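Local coordinates for protein oxidized polyvinyl alcohol hydrolase (PDB 3WWC) that hydrolyses beta-diketones such as 4,6-nonanedione and cleaves oxidized polyvinyl alcohol in the second step of polyvinyl alcohol degradation, at residues E203-D209 with K229-V235; A168-F172 with L321-G327; G254-W260 with T300-M304. The protein carries 1 engineered substitution. One frame throughout, in Å; residues are numbered along the deposited sequence.

Interaction 1: residues E203-D209 with K229-V235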
loop_
_atom_site.group_PDB
_atom_site.type_symbol
_atom_site.label_atom_id
_atom_site.label_comp_id
_atom_site.label_asym_id
_atom_site.label_seq_id
_atom_site.Cartn_x
_atom_site.Cartn_y
_atom_site.Cartn_z
ATOM N N GLU A 203 3.976 -6.852 -2.581
ATOM C CA GLU A 203 4.834 -7.937 -2.103
ATOM C C GLU A 203 4.812 -8.001 -0.572
ATOM O O GLU A 203 4.390 -7.050 0.142
ATOM C CB GLU A 203 6.308 -7.727 -2.553
ATOM C CG GLU A 203 6.779 -8.631 -3.732
ATOM C CD GLU A 203 6.974 -10.075 -3.323
ATOM O OE1 GLU A 203 7.528 -10.807 -4.155
ATOM O OE2 GLU A 203 6.609 -10.509 -2.198
ATOM N N TRP A 204 5.283 -9.148 -0.087
ATOM C CA TRP A 204 5.502 -9.415 1.344
ATOM C C TRP A 204 7.011 -9.728 1.533
ATOM O O TRP A 204 7.537 -9.568 2.635
ATOM C CB TRP A 204 4.700 -10.650 1.804
ATOM C CG TRP A 204 4.462 -10.690 3.302
ATOM C CD1 TRP A 204 5.062 -11.528 4.223
ATOM C CD2 TRP A 204 3.554 -9.861 4.046
ATOM N NE1 TRP A 204 4.572 -11.273 5.488
ATOM C CE2 TRP A 204 3.641 -10.253 5.412
ATOM C CE3 TRP A 204 2.665 -8.819 3.689
ATOM C CZ2 TRP A 204 2.869 -9.645 6.417
ATOM C CZ3 TRP A 204 1.898 -8.211 4.689
ATOM C CH2 TRP A 204 1.990 -8.619 6.045
ATOM N N TYR A 205 7.678 -10.176 0.476
ATOM C CA TYR A 205 9.115 -10.584 0.502
ATOM C C TYR A 205 9.304 -11.623 1.591
ATOM O O TYR A 205 10.113 -11.484 2.535
ATOM C CB TYR A 205 10.024 -9.403 0.762
ATOM C CG TYR A 205 9.907 -8.282 -0.233
ATOM C CD1 TYR A 205 10.125 -8.490 -1.602
ATOM C CD2 TYR A 205 9.692 -6.979 0.217
ATOM C CE1 TYR A 205 10.160 -7.413 -2.488
ATOM C CE2 TYR A 205 9.731 -5.896 -0.660
ATOM C CZ TYR A 205 9.970 -6.124 -1.995
ATOM O OH TYR A 205 10.103 -5.045 -2.870
ATOM N N VAL A 206 8.548 -12.710 1.459
ATOM C CA VAL A 206 8.560 -13.773 2.457
ATOM C C VAL A 206 9.966 -14.258 2.816
ATOM O O VAL A 206 10.821 -14.471 1.918
ATOM C CB VAL A 206 7.723 -14.940 1.941
ATOM C CG1 VAL A 206 7.917 -16.214 2.838
ATOM C CG2 VAL A 206 6.263 -14.542 2.013
ATOM N N THR A 207 10.205 -14.389 4.124
ATOM C CA THR A 207 11.504 -14.930 4.578
ATOM C C THR A 207 11.237 -16.157 5.437
ATOM O O THR A 207 10.100 -16.516 5.734
ATOM C CB THR A 207 12.270 -13.943 5.503
ATOM O OG1 THR A 207 11.549 -13.736 6.735
ATOM C CG2 THR A 207 12.497 -12.593 4.782
ATOM N N SER A 208 12.320 -16.794 5.876
ATOM C CA SER A 208 12.157 -17.886 6.807
ATOM C C SER A 208 11.755 -17.279 8.137
ATOM O O SER A 208 11.852 -16.062 8.353
ATOM C CB SER A 208 13.478 -18.651 7.021
ATOM O OG SER A 208 13.921 -19.170 5.775
ATOM N N ASP A 209 11.339 -18.138 9.073
ATOM C CA ASP A 209 10.941 -17.647 10.395
ATOM C C ASP A 209 12.067 -16.897 11.115
ATOM O O ASP A 209 11.772 -15.995 11.914
ATOM C CB ASP A 209 10.491 -18.802 11.302
ATOM C CG ASP A 209 9.125 -19.324 10.962
ATOM O OD1 ASP A 209 8.404 -18.667 10.161
ATOM O OD2 ASP A 209 8.736 -20.401 11.497
ATOM N N LYS A 229 -0.125 -20.425 6.993
ATOM C CA LYS A 229 0.570 -19.930 8.154
ATOM C C LYS A 229 0.995 -18.470 8.030
ATOM O O LYS A 229 0.996 -17.905 6.938
ATOM C CB LYS A 229 1.764 -20.795 8.415
ATOM C CG LYS A 229 2.765 -20.627 7.444
ATOM C CD LYS A 229 3.938 -20.090 8.215
ATOM C CE LYS A 229 5.128 -21.007 8.151
ATOM N NZ LYS A 229 6.212 -20.237 8.854
ATOM N N ILE A 230 1.348 -17.886 9.156
ATOM C CA ILE A 230 1.856 -16.530 9.149
ATOM C C ILE A 230 3.331 -16.603 8.777
ATOM O O ILE A 230 4.144 -17.249 9.437
ATOM C CB ILE A 230 1.642 -15.862 10.499
ATOM C CG1 ILE A 230 0.136 -15.598 10.685
ATOM C CG2 ILE A 230 2.356 -14.492 10.545
ATOM C CD1 ILE A 230 -0.232 -15.245 12.148
ATOM N N HIS A 231 3.681 -15.943 7.682
ATOM C CA HIS A 231 5.056 -15.890 7.181
ATOM C C HIS A 231 5.668 -14.529 7.450
ATOM O O HIS A 231 5.028 -13.477 7.285
ATOM C CB HIS A 231 5.104 -16.066 5.664
ATOM C CG HIS A 231 4.708 -17.429 5.210
ATOM N ND1 HIS A 231 5.634 -18.441 5.020
ATOM C CD2 HIS A 231 3.486 -17.968 4.983
ATOM C CE1 HIS A 231 4.986 -19.549 4.699
ATOM N NE2 HIS A 231 3.694 -19.291 4.665
ATOM N N GLN A 232 6.895 -14.553 7.937
ATOM C CA GLN A 232 7.663 -13.317 8.130
ATOM C C GLN A 232 7.974 -12.764 6.747
ATOM O O GLN A 232 7.861 -13.458 5.745
ATOM C CB GLN A 232 8.981 -13.642 8.838
ATOM C CG GLN A 232 8.764 -14.283 10.213
ATOM C CD GLN A 232 8.096 -13.336 11.170
ATOM O OE1 GLN A 232 8.465 -12.164 11.248
ATOM N NE2 GLN A 232 7.098 -13.816 11.883
ATOM N N GLY A 233 8.346 -11.487 6.667
ATOM C CA GLY A 233 8.734 -10.936 5.365
ATOM C C GLY A 233 9.544 -9.648 5.474
ATOM O O GLY A 233 9.395 -8.886 6.434
ATOM N N ARG A 234 10.340 -9.390 4.430
ATOM C CA ARG A 234 11.186 -8.211 4.368
ATOM C C ARG A 234 10.373 -6.945 4.227
ATOM O O ARG A 234 10.939 -5.859 4.365
ATOM C CB ARG A 234 12.197 -8.340 3.208
ATOM C CG ARG A 234 13.168 -9.500 3.445
ATOM C CD ARG A 234 14.263 -9.555 2.408
ATOM N NE ARG A 234 13.745 -10.081 1.143
ATOM C CZ ARG A 234 13.852 -9.525 -0.060
ATOM N NH1 ARG A 234 14.442 -8.357 -0.245
ATOM N NH2 ARG A 234 13.392 -10.188 -1.127
ATOM N N VAL A 235 9.068 -7.037 3.912
ATOM C CA VAL A 235 8.233 -5.825 3.812
ATOM C C VAL A 235 8.047 -5.177 5.181
ATOM O O VAL A 235 7.844 -3.951 5.277
ATOM C CB VAL A 235 6.831 -6.192 3.218
ATOM C CG1 VAL A 235 5.992 -7.032 4.224
ATOM C CG2 VAL A 235 6.056 -4.916 2.852
HETATM O O HOH W 1 12.917 -12.835 1.133
HETATM O O HOH W 2 8.165 -17.052 8.100
HETATM O O HOH W 3 8.348 -18.639 5.348
HETATM O O HOH W 4 6.282 -16.665 11.381
HETATM O O HOH W 5 6.641 -22.675 10.934
#

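Interaction 2: residues A168-F172 with L321-G327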
loop_
_atom_site.group_PDB
_atom_site.type_symbol
_atom_site.label_atom_id
_atom_site.label_comp_id
_atom_site.label_asym_id
_atom_site.label_seq_id
_atom_site.Cartn_x
_atom_site.Cartn_y
_atom_site.Cartn_z
ATOM N N ALA A 168 -9.508 12.000 11.543
ATOM C CA ALA A 168 -8.396 11.238 12.097
ATOM C C ALA A 168 -8.683 9.757 12.318
ATOM O O ALA A 168 -7.747 8.991 12.584
ATOM C CB ALA A 168 -7.905 11.903 13.428
ATOM N N ARG A 169 -9.955 9.373 12.192
ATOM C CA ARG A 169 -10.347 7.963 12.311
ATOM C C ARG A 169 -10.514 7.327 10.925
ATOM O O ARG A 169 -10.872 6.140 10.833
ATOM C CB ARG A 169 -11.691 7.790 13.037
ATOM C CG ARG A 169 -11.620 8.269 14.510
ATOM C CD ARG A 169 -12.969 7.931 15.208
ATOM N NE ARG A 169 -13.142 6.482 15.345
ATOM C CZ ARG A 169 -14.320 5.839 15.457
ATOM N NH1 ARG A 169 -15.478 6.505 15.442
ATOM N NH2 ARG A 169 -14.342 4.516 15.629
ATOM N N ARG A 170 -10.244 8.086 9.854
ATOM C CA ARG A 170 -10.464 7.541 8.509
ATOM C C ARG A 170 -9.316 7.964 7.613
ATOM O O ARG A 170 -9.522 8.519 6.527
ATOM C CB ARG A 170 -11.809 8.012 7.955
ATOM C CG ARG A 170 -12.998 7.316 8.661
ATOM C CD ARG A 170 -14.293 7.644 7.947
ATOM N NE ARG A 170 -15.447 6.944 8.501
ATOM C CZ ARG A 170 -16.117 7.328 9.571
ATOM N NH1 ARG A 170 -15.760 8.422 10.267
ATOM N NH2 ARG A 170 -17.213 6.625 9.932
ATOM N N LEU A 171 -8.107 7.685 8.063
ATOM C CA LEU A 171 -6.908 7.975 7.254
ATOM C C LEU A 171 -6.500 6.645 6.588
ATOM O O LEU A 171 -6.036 5.722 7.276
ATOM C CB LEU A 171 -5.744 8.484 8.124
ATOM C CG LEU A 171 -6.131 9.720 8.978
ATOM C CD1 LEU A 171 -4.931 10.060 9.852
ATOM C CD2 LEU A 171 -6.573 10.910 8.122
ATOM N N PHE A 172 -6.648 6.572 5.254
ATOM C CA PHE A 172 -6.376 5.333 4.510
ATOM C C PHE A 172 -5.321 5.506 3.444
ATOM O O PHE A 172 -5.287 6.547 2.779
ATOM C CB PHE A 172 -7.662 4.900 3.796
ATOM C CG PHE A 172 -8.813 4.616 4.763
ATOM C CD1 PHE A 172 -8.732 3.557 5.633
ATOM C CD2 PHE A 172 -9.918 5.424 4.791
ATOM C CE1 PHE A 172 -9.777 3.307 6.543
ATOM C CE2 PHE A 172 -10.985 5.194 5.707
ATOM C CZ PHE A 172 -10.908 4.142 6.569
ATOM N N LEU A 321 -13.658 0.630 3.296
ATOM C CA LEU A 321 -12.700 0.964 4.356
ATOM C C LEU A 321 -13.307 2.029 5.314
ATOM O O LEU A 321 -13.216 1.890 6.547
ATOM C CB LEU A 321 -11.383 1.544 3.758
ATOM C CG LEU A 321 -10.633 0.623 2.803
ATOM C CD1 LEU A 321 -9.367 1.384 2.374
ATOM C CD2 LEU A 321 -10.224 -0.683 3.474
ATOM N N ALA A 322 -13.955 3.051 4.761
ATOM C CA ALA A 322 -14.536 4.132 5.592
ATOM C C ALA A 322 -15.683 3.645 6.487
ATOM O O ALA A 322 -16.011 4.292 7.475
ATOM C CB ALA A 322 -15.024 5.293 4.653
ATOM N N SER A 323 -16.241 2.496 6.158
ATOM C CA SER A 323 -17.303 1.926 7.021
ATOM C C SER A 323 -16.743 1.361 8.311
ATOM O O SER A 323 -17.503 0.920 9.200
ATOM C CB SER A 323 -18.067 0.835 6.261
ATOM O OG SER A 323 -17.367 -0.401 6.170
ATOM N N HIS A 324 -15.429 1.307 8.424
ATOM C CA HIS A 324 -14.799 0.773 9.624
ATOM C C HIS A 324 -13.811 1.807 10.132
ATOM O O HIS A 324 -12.597 1.641 9.995
ATOM C CB HIS A 324 -14.082 -0.526 9.285
ATOM C CG HIS A 324 -13.767 -1.347 10.492
ATOM N ND1 HIS A 324 -14.762 -1.979 11.208
ATOM C CD2 HIS A 324 -12.610 -1.568 11.158
ATOM C CE1 HIS A 324 -14.226 -2.550 12.272
ATOM N NE2 HIS A 324 -12.928 -2.325 12.271
ATOM N N PRO A 325 -14.309 2.895 10.746
ATOM C CA PRO A 325 -13.419 3.930 11.258
ATOM C C PRO A 325 -12.538 3.345 12.378
ATOM O O PRO A 325 -12.931 2.407 13.086
ATOM C CB PRO A 325 -14.373 5.047 11.711
ATOM C CG PRO A 325 -15.646 4.284 12.073
ATOM C CD PRO A 325 -15.734 3.203 10.991
ATOM N N LYS A 326 -11.350 3.906 12.547
ATOM C CA LYS A 326 -10.380 3.385 13.470
ATOM C C LYS A 326 -10.923 3.183 14.878
ATOM O O LYS A 326 -11.486 4.105 15.464
ATOM C CB LYS A 326 -9.168 4.304 13.511
ATOM C CG LYS A 326 -7.966 3.583 14.131
ATOM C CD LYS A 326 -6.744 4.413 14.053
ATOM C CE LYS A 326 -5.517 3.688 14.537
ATOM N NZ LYS A 326 -5.125 2.474 13.704
ATOM N N GLY A 327 -10.802 1.957 15.353
ATOM C CA GLY A 327 -11.257 1.623 16.720
ATOM C C GLY A 327 -12.621 0.993 16.746
ATOM O O GLY A 327 -13.111 0.651 17.829
HETATM O O HOH W 6 -18.998 5.489 8.058
#

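Interaction 3: residues G254-W260 with T300-M304. With BUA (butanoic acid), chain C.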
loop_
_atom_site.group_PDB
_atom_site.type_symbol
_atom_site.label_atom_id
_atom_site.label_comp_id
_atom_site.label_asym_id
_atom_site.label_seq_id
_atom_site.Cartn_x
_atom_site.Cartn_y
_atom_site.Cartn_z
ATOM N N GLY A 254 -4.764 -10.061 -8.330
ATOM C CA GLY A 254 -5.240 -9.908 -9.700
ATOM C C GLY A 254 -5.358 -11.187 -10.507
ATOM O O GLY A 254 -5.515 -11.128 -11.750
ATOM N N GLY A 255 -5.319 -12.331 -9.836
ATOM C CA GLY A 255 -5.471 -13.600 -10.534
ATOM C C GLY A 255 -4.226 -14.240 -11.078
ATOM O O GLY A 255 -3.110 -13.827 -10.788
ATOM N N GLU A 256 -4.459 -15.240 -11.939
ATOM C CA GLU A 256 -3.384 -16.044 -12.529
ATOM C C GLU A 256 -2.246 -15.302 -13.173
ATOM O O GLU A 256 -1.080 -15.765 -13.143
ATOM C CB GLU A 256 -3.999 -17.033 -13.547
ATOM C CG GLU A 256 -4.916 -18.009 -12.881
ATOM C CD GLU A 256 -4.145 -18.955 -11.964
ATOM O OE1 GLU A 256 -3.012 -19.349 -12.373
ATOM O OE2 GLU A 256 -4.658 -19.317 -10.868
ATOM N N LYS A 257 -2.543 -14.153 -13.773
ATOM C CA LYS A 257 -1.540 -13.354 -14.425
ATOM C C LYS A 257 -0.965 -12.214 -13.560
ATOM O O LYS A 257 -0.272 -11.344 -14.067
ATOM C CB LYS A 257 -2.101 -12.721 -15.698
ATOM C CG LYS A 257 -2.621 -13.708 -16.748
ATOM C CD LYS A 257 -1.501 -14.551 -17.304
ATOM C CE LYS A 257 -1.641 -14.713 -18.818
ATOM N NZ LYS A 257 -3.042 -15.039 -19.223
ATOM N N ASP A 258 -1.234 -12.234 -12.252
ATOM C CA ASP A 258 -0.718 -11.193 -11.380
ATOM C C ASP A 258 0.717 -11.591 -10.988
ATOM O O ASP A 258 0.964 -12.197 -9.947
ATOM C CB ASP A 258 -1.647 -11.055 -10.168
ATOM C CG ASP A 258 -1.305 -9.823 -9.310
ATOM O OD1 ASP A 258 -0.332 -9.118 -9.655
ATOM O OD2 ASP A 258 -1.987 -9.593 -8.269
ATOM N N LEU A 259 1.636 -11.223 -11.890
ATOM C CA LEU A 259 3.068 -11.575 -11.835
ATOM C C LEU A 259 3.803 -10.376 -12.367
ATOM O O LEU A 259 3.205 -9.592 -13.090
ATOM C CB LEU A 259 3.351 -12.738 -12.794
ATOM C CG LEU A 259 2.509 -14.007 -12.617
ATOM C CD1 LEU A 259 2.620 -14.949 -13.830
ATOM C CD2 LEU A 259 2.979 -14.707 -11.341
ATOM N N TRP A 260 5.074 -10.237 -12.039
ATOM C CA TRP A 260 5.854 -9.103 -12.547
ATOM C C TRP A 260 7.180 -9.587 -13.090
ATOM O O TRP A 260 7.882 -10.357 -12.436
ATOM C CB TRP A 260 6.115 -8.067 -11.425
ATOM C CG TRP A 260 6.996 -6.847 -11.791
ATOM C CD1 TRP A 260 8.271 -6.567 -11.339
ATOM C CD2 TRP A 260 6.621 -5.747 -12.617
ATOM N NE1 TRP A 260 8.702 -5.351 -11.839
ATOM C CE2 TRP A 260 7.709 -4.832 -12.628
ATOM C CE3 TRP A 260 5.471 -5.444 -13.353
ATOM C CZ2 TRP A 260 7.679 -3.632 -13.349
ATOM C CZ3 TRP A 260 5.434 -4.250 -14.076
ATOM C CH2 TRP A 260 6.537 -3.359 -14.068
ATOM N N THR A 300 -9.368 -10.558 -11.945
ATOM C CA THR A 300 -8.695 -11.302 -13.007
ATOM C C THR A 300 -7.972 -10.415 -13.955
ATOM O O THR A 300 -7.662 -10.817 -15.092
ATOM C CB THR A 300 -9.748 -12.074 -13.820
ATOM O OG1 THR A 300 -10.751 -11.136 -14.253
ATOM C CG2 THR A 300 -10.407 -13.156 -12.978
ATOM N N HIS A 301 -7.687 -9.206 -13.528
ATOM C CA HIS A 301 -7.051 -8.233 -14.384
ATOM C C HIS A 301 -5.530 -8.277 -14.468
ATOM O O HIS A 301 -4.941 -7.508 -15.249
ATOM C CB HIS A 301 -7.440 -6.854 -13.909
ATOM C CG HIS A 301 -6.917 -6.539 -12.539
ATOM N ND1 HIS A 301 -7.398 -7.165 -11.408
ATOM C CD2 HIS A 301 -5.903 -5.753 -12.131
ATOM C CE1 HIS A 301 -6.694 -6.778 -10.355
ATOM N NE2 HIS A 301 -5.772 -5.930 -10.771
ATOM N N GLY A 302 -4.893 -9.088 -13.621
ATOM C CA GLY A 302 -3.446 -9.195 -13.651
ATOM C C GLY A 302 -2.702 -8.319 -12.677
ATOM O O GLY A 302 -3.108 -8.138 -11.498
ATOM N N HIS A 303 -1.591 -7.756 -13.138
ATOM C CA HIS A 303 -0.780 -6.909 -12.291
ATOM C C HIS A 303 -0.811 -5.478 -12.787
ATOM O O HIS A 303 0.116 -5.025 -13.499
ATOM C CB HIS A 303 0.671 -7.386 -12.296
ATOM C CG HIS A 303 1.500 -6.793 -11.198
ATOM N ND1 HIS A 303 1.255 -7.046 -9.865
ATOM C CD2 HIS A 303 2.575 -5.965 -11.230
ATOM C CE1 HIS A 303 2.145 -6.400 -9.121
ATOM N NE2 HIS A 303 2.959 -5.744 -9.932
ATOM N N MET A 304 -1.889 -4.785 -12.468
ATOM C CA MET A 304 -2.083 -3.384 -12.835
ATOM C C MET A 304 -3.247 -2.915 -11.982
ATOM O O MET A 304 -3.817 -3.709 -11.251
ATOM C CB MET A 304 -2.421 -3.229 -14.324
ATOM C CG MET A 304 -3.498 -4.115 -14.766
ATOM S SD MET A 304 -3.563 -4.277 -16.617
ATOM C CE MET A 304 -3.146 -2.794 -17.117
HETATM C C1 BUA C . 9.245 -6.079 -7.144
HETATM C C2 BUA C . 7.864 -5.804 -7.742
HETATM C C3 BUA C . 7.581 -4.303 -7.675
HETATM C C4 BUA C . 6.252 -3.966 -8.355
HETATM O O1 BUA C . 6.168 -2.838 -8.893
HETATM O O2 BUA C . 5.336 -4.815 -8.257
HETATM O O HOH W 7 -4.951 -12.584 -13.994
HETATM O O HOH W 8 -0.824 -8.332 -15.670
#

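Interaction 1: residues E203-D209 with K229-V235
Lys229 begins the contact electrostatically: its NZ lies 3.0 Å from Asp209 OD1, a salt bridge at the exposed end of the two loops. At His231 the backbone takes over, its carbonyl O accepting a hydrogen bond from Trp204 NE1 at 2.9 Å, while one water links His231 ND1 (2.7 Å) to Thr207 O (2.8 Å) and NE2 of the same ring is hydrogen-bonded to Ala226 O. Gln232 O then receives Thr207 N at 3.0 Å and 166°. Next comes Gly233, paired with Val206 in a single beta bridge (CA to CA 4.1 Å). A CB here would sit 2.2 Å from Trp204 O, so the close approach depends on the missing side chain; Gly233 CA instead makes CA-H...O contacts of 3.3 Å to Trp204 O and 3.2 Å to Tyr205 O. Arg234 N donates to Tyr205 O (2.8 Å, 165°), and its guanidinium, one face over Tyr205 CD1, is held by Arg133 O and Asn125. Val235 ends the run: N bonds Trp204 O at 3.2 Å, and CG1 makes a CH-pi contact 4.0 Å from the centroid of the Trp204 six-membered ring, 22° off its normal. These loops flank helix 216-225 between strands 196-200 and 247-253, a strand-loop-helix-loop-strand connection of the alpha/beta-hydrolase fold, and they position Tyr205 in a butanoic acid pocket.

Interaction 2: residues A168-F172 with L321-G327
Arg169, Phe172 and Pro325 lose the most area here: 94, 75 and 70 Å² respectively. Arg169 O accepts Lys326 N at 2.9 Å and a nearly straight 171°, and the Arg169 guanidinium donates in turn, with NE and NH2 each 2.9 Å from Lys326 O. Pro325 fits against both arginines: its CG lies over one face of each guanidinium, 3.8 Å from Arg169 NH2 and 3.5 Å from Arg170 NH2. Arg170 NE also donates to Ala322 O (2.9 Å, 164°) near the end of helix 310-322, while its NH1 forms a salt bridge with Asp167. Deeper in, Phe172 presents a ring face to Leu321 CB, 3.7 Å from the ring centroid and 14° off the normal, a CH-pi contact next to Ile248 of strand 247-253. The chemistry thus grades from arginine-to-carbonyl bonds at the surface to apolar contact inside. All the hydrogen bonds across the segments end on main-chain carbonyls, so the polar part of the join between strand 170-176 and the chain leaving helix 310-322 uses no charge pair.

Interaction 3: residues G254-W260 with T300-M304
His303 lies obliquely beside Trp260, its CD2 3.6 Å from Trp260 CE3; the imidazole and the six-membered ring have centroids 5.8 Å apart and planes at 50°, so this is neither a stack nor an edge-to-face pair. Tyr275 does stack on the imidazole. Two polar contacts fix the ring's direction: ND1 donates to Asp258 OD1 at 2.6 Å (147°), and NE2 donates to O2 of butanoic acid at 3.1 Å (149°). Both acceptors lie near the ring plane. The ligand carboxyl O2 sits over one face of Trp260, whose CD1 is 3.7 Å from C2 of the ligand. Asp258 is itself fastened, OD2 accepting Gly254 N at 2.8 Å and bonding Ser201 OG. Its backbone closes the type I turn Gly255 to Asp258 through Asp258 N to Gly255 O, 2.9 Å. The two segments are further tied by Gly302 N to Gly254 O (2.8 Å) and by a CA-H...O contact from Gly254 CA to Gly302 O (3.3 Å, 170°). An ideal CB on Gly254 would stand 1.8 Å from Gly302 O, a clash, so this close approach is possible only without a side chain. A water bridges Gly254 O (2.7 Å) and Lys257 N (2.9 Å) and reaches Thr300 O weakly (3.4 Å). Asp258 follows strand 247-253 and His303 follows strand 292-298, beside the engineered Ala177. That placement is consistent with the acid and histidine positions of the alpha/beta-hydrolase charge relay, here in the butanoic acid site.

Overall arrangement
Interactions 1 and 3 both lie inside the long chain loop closed by interaction 2, and follow each other in series, with centres about 20 Å apart. Strand 247-253 relates all three: segment 229-235 precedes it, segment 254-260 follows it, and its Ile248 touches Phe172 and Leu321. Interaction 1 is the most buried and couples backbone bonds to the packing of Trp204 on Val235, with Tyr205 touching one butanoic acid. Interaction 2, partly buried and away from the sites, relies on arginines at the surface and phenylalanine within. Interaction 3, also partly buried, is tight and glycine-rich, and its polar chain reaches the ligand. Strand 170-176 runs from interaction 2 toward Ala177, which His303 touches.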